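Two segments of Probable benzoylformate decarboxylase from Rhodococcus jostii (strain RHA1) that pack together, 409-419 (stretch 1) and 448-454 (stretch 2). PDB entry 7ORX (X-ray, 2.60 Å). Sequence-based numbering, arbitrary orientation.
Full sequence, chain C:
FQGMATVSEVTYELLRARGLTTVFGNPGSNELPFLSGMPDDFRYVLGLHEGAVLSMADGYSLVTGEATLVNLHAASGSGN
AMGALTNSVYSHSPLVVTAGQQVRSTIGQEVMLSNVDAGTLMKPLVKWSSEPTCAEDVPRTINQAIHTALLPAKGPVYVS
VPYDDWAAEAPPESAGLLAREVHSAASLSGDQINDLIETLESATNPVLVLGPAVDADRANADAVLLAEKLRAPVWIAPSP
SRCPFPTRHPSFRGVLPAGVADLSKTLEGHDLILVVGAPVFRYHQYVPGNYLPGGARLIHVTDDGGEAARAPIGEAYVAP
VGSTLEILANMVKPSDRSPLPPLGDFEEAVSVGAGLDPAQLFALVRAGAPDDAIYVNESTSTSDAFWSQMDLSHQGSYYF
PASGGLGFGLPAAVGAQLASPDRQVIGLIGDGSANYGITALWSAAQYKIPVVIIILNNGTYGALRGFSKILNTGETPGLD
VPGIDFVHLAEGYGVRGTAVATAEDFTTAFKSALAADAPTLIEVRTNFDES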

# COMPACT_ATOMS: atom_id res chain seq x y z
N GLY C 409 -13.14 25.56 4.88
CA GLY C 409 -13.86 26.65 5.58
C GLY C 409 -15.32 26.78 5.21
O GLY C 409 -16.19 26.62 6.10
N LEU C 410 -15.63 27.05 3.95
CA LEU C 410 -17.05 27.28 3.58
C LEU C 410 -17.89 26.10 4.03
O LEU C 410 -18.85 26.29 4.77
CB LEU C 410 -17.17 27.53 2.07
CG LEU C 410 -18.15 28.65 1.77
CD1 LEU C 410 -17.99 29.21 0.36
CD2 LEU C 410 -19.56 28.17 2.03
N PRO C 411 -17.57 24.86 3.62
CA PRO C 411 -18.34 23.70 4.02
C PRO C 411 -18.31 23.47 5.53
O PRO C 411 -19.33 23.18 6.07
CB PRO C 411 -17.66 22.55 3.28
CG PRO C 411 -17.05 23.21 2.09
CD PRO C 411 -16.49 24.49 2.69
N ALA C 412 -17.18 23.61 6.19
CA ALA C 412 -17.13 23.30 7.64
C ALA C 412 -18.04 24.29 8.34
O ALA C 412 -18.65 23.89 9.31
CB ALA C 412 -15.75 23.34 8.20
N ALA C 413 -18.15 25.51 7.85
CA ALA C 413 -19.01 26.53 8.49
C ALA C 413 -20.45 26.05 8.44
O ALA C 413 -21.15 26.10 9.45
CB ALA C 413 -18.90 27.86 7.77
N VAL C 414 -20.88 25.61 7.26
CA VAL C 414 -22.26 25.12 7.03
C VAL C 414 -22.47 23.96 8.00
O VAL C 414 -23.47 23.94 8.68
CB VAL C 414 -22.45 24.68 5.57
CG1 VAL C 414 -23.71 23.89 5.38
CG2 VAL C 414 -22.38 25.86 4.62
N GLY C 415 -21.55 23.01 8.05
CA GLY C 415 -21.73 21.84 8.92
C GLY C 415 -21.75 22.25 10.38
O GLY C 415 -22.58 21.75 11.11
N ALA C 416 -20.86 23.14 10.78
CA ALA C 416 -20.75 23.63 12.17
C ALA C 416 -22.08 24.28 12.57
O ALA C 416 -22.52 24.14 13.72
CB ALA C 416 -19.61 24.63 12.26
N GLN C 417 -22.68 24.99 11.63
CA GLN C 417 -23.91 25.74 11.93
C GLN C 417 -25.03 24.73 12.14
O GLN C 417 -25.72 24.86 13.16
CB GLN C 417 -24.27 26.73 10.83
CG GLN C 417 -25.47 27.57 11.22
CD GLN C 417 -25.19 28.42 12.43
OE1 GLN C 417 -24.71 29.54 12.31
NE2 GLN C 417 -25.48 27.87 13.60
N LEU C 418 -25.16 23.75 11.26
CA LEU C 418 -26.15 22.64 11.38
C LEU C 418 -26.06 21.98 12.76
O LEU C 418 -27.07 21.54 13.27
CB LEU C 418 -25.88 21.64 10.26
CG LEU C 418 -26.87 20.49 10.20
CD1 LEU C 418 -28.29 21.00 10.04
CD2 LEU C 418 -26.49 19.50 9.11
N ALA C 419 -24.87 21.88 13.32
CA ALA C 419 -24.60 21.23 14.61
C ALA C 419 -24.87 22.20 15.76
O ALA C 419 -24.85 21.76 16.91
CB ALA C 419 -23.16 20.80 14.66
N LYS C 448 -31.66 25.42 4.82
CA LYS C 448 -32.06 26.64 5.56
C LYS C 448 -31.17 26.79 6.79
O LYS C 448 -31.69 26.96 7.89
CB LYS C 448 -33.54 26.56 5.94
CG LYS C 448 -34.47 27.52 5.20
CD LYS C 448 -35.11 28.52 6.16
CE LYS C 448 -36.06 29.50 5.47
NZ LYS C 448 -36.69 30.42 6.44
N ILE C 449 -29.87 26.76 6.57
CA ILE C 449 -28.83 26.76 7.64
C ILE C 449 -28.28 28.17 7.78
O ILE C 449 -27.57 28.65 6.88
CB ILE C 449 -27.73 25.76 7.26
CG1 ILE C 449 -28.32 24.36 7.05
CG2 ILE C 449 -26.61 25.78 8.29
CD1 ILE C 449 -27.34 23.36 6.55
N PRO C 450 -28.61 28.86 8.88
CA PRO C 450 -28.39 30.32 8.97
C PRO C 450 -26.94 30.73 9.21
O PRO C 450 -26.73 31.52 10.09
CB PRO C 450 -29.19 30.69 10.23
CG PRO C 450 -29.09 29.44 11.09
CD PRO C 450 -29.23 28.31 10.08
N VAL C 451 -25.97 30.17 8.47
CA VAL C 451 -24.54 30.59 8.52
C VAL C 451 -24.44 32.02 8.01
O VAL C 451 -25.11 32.35 7.00
CB VAL C 451 -23.60 29.82 7.59
CG1 VAL C 451 -22.49 29.19 8.37
CG2 VAL C 451 -24.29 28.86 6.65
N VAL C 452 -23.45 32.74 8.53
CA VAL C 452 -22.95 33.96 7.87
C VAL C 452 -21.57 33.68 7.28
O VAL C 452 -20.67 33.31 8.05
CB VAL C 452 -22.92 35.09 8.91
CG1 VAL C 452 -22.39 36.38 8.28
CG2 VAL C 452 -24.30 35.24 9.56
N ILE C 453 -21.42 33.87 5.97
CA ILE C 453 -20.15 33.69 5.23
C ILE C 453 -19.62 35.06 4.81
O ILE C 453 -20.29 35.77 4.05
CB ILE C 453 -20.41 32.77 4.02
CG1 ILE C 453 -20.95 31.41 4.45
CG2 ILE C 453 -19.16 32.60 3.18
CD1 ILE C 453 -20.00 30.61 5.29
N ILE C 454 -18.44 35.43 5.29
CA ILE C 454 -17.73 36.67 4.89
C ILE C 454 -16.57 36.27 4.01
O ILE C 454 -15.64 35.63 4.51
CB ILE C 454 -17.27 37.44 6.13
CG1 ILE C 454 -18.46 37.84 6.99
CG2 ILE C 454 -16.43 38.61 5.72
CD1 ILE C 454 -18.07 38.41 8.35

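What shapes do the two backbones bring to the contact? Stretch 1 is helical over nearly its whole length, with successive turns tied by bonds such as Ala413 N to Gly409 O (2.9 Å), Ala416 N to Ala412 O (2.8 Å) and Gln417 N to Ala413 O (2.9 Å). Stretch 2 begins at Lys448, which leaves a preceding helix with positive phi in a Schellman motif, and becomes a strand from Val452 onward. Between them, the bond from Val451 N to Ile449 O (2.7 Å) closes a tight turn around Pro450. The chains run in opposite senses: the CA atoms of Leu418 and Ile449 lie 6.2 Å apart, those of Gln417 and Val451 6.0 Å, and those of Leu410 and Ile453 7.3 Å.

Does any hydrogen bond join the two stretches? None does, and the helix has little backbone polarity left to offer, because its amides and carbonyls are largely spent on one another. The contact is therefore one of packing, burying 423 Å² summed over both sides. Methyl groups even settle against the helix backbone: Val451 CG1 lies 3.5 Å from Ala413 O, and Ile449 CG2 lies 3.7 Å from Val414 O. Those two carbonyls already accept bonds from the next turn, so an apolar neighbor costs them little.

How do the side chains of the loop fill the space beside the helix? Ile449, whose CA-to-CB bond points toward the helix, has the largest covered area of any residue here. With chi1 at m and chi2 at t, Ile449 places CG2 3.6 Å from Gln417 CB, while Ile449 CD1 lies 3.9 Å from Val414 CG1 and 4.3 Å from Leu418 CD1. A branched, wholly apolar chain suits this position: Ile449 CG2 and CD1 both pack against Val414 and Leu418, and CG2 also meets Gln417. Val451 also uses both branches: CG1 lies 3.9 Å from Ala413 CB and 3.9 Å from Gln417 CB, and CG2 is 4.1 Å from Val414 CG2.

Why does a glutamine fit among so many apolar groups? The CA-to-CB bond of Gln417 points toward stretch 2, and the residue presents its aliphatic portion, with CG 4.0 Å from Pro450 CD and 3.8 Å from Val451 N. Its amide is satisfied by hydrogen bonds elsewhere in the structure, so the polar end does not go unpaired in this buried setting. Pro450 stays partly exposed, and stretch 1 covers less of it than of Ile449, Val451 or Ile453.

What continues the packing along the strand? The CA-to-CB bond of Val452 points away from the helix, whereas that of Ile453 points toward it, as the alternation of a strand allows. Ile453 CD1 lies 3.9 Å from Ala413 CB and 4.1 Å from Leu410 CD2. The small side chain of Ala413 suits a place where Val451 and Ile453 both come close. The CA-to-CB bond of Leu410 points sideways, but its longer chain brings its end nearer, carrying the apolar contact to the early part of the helix.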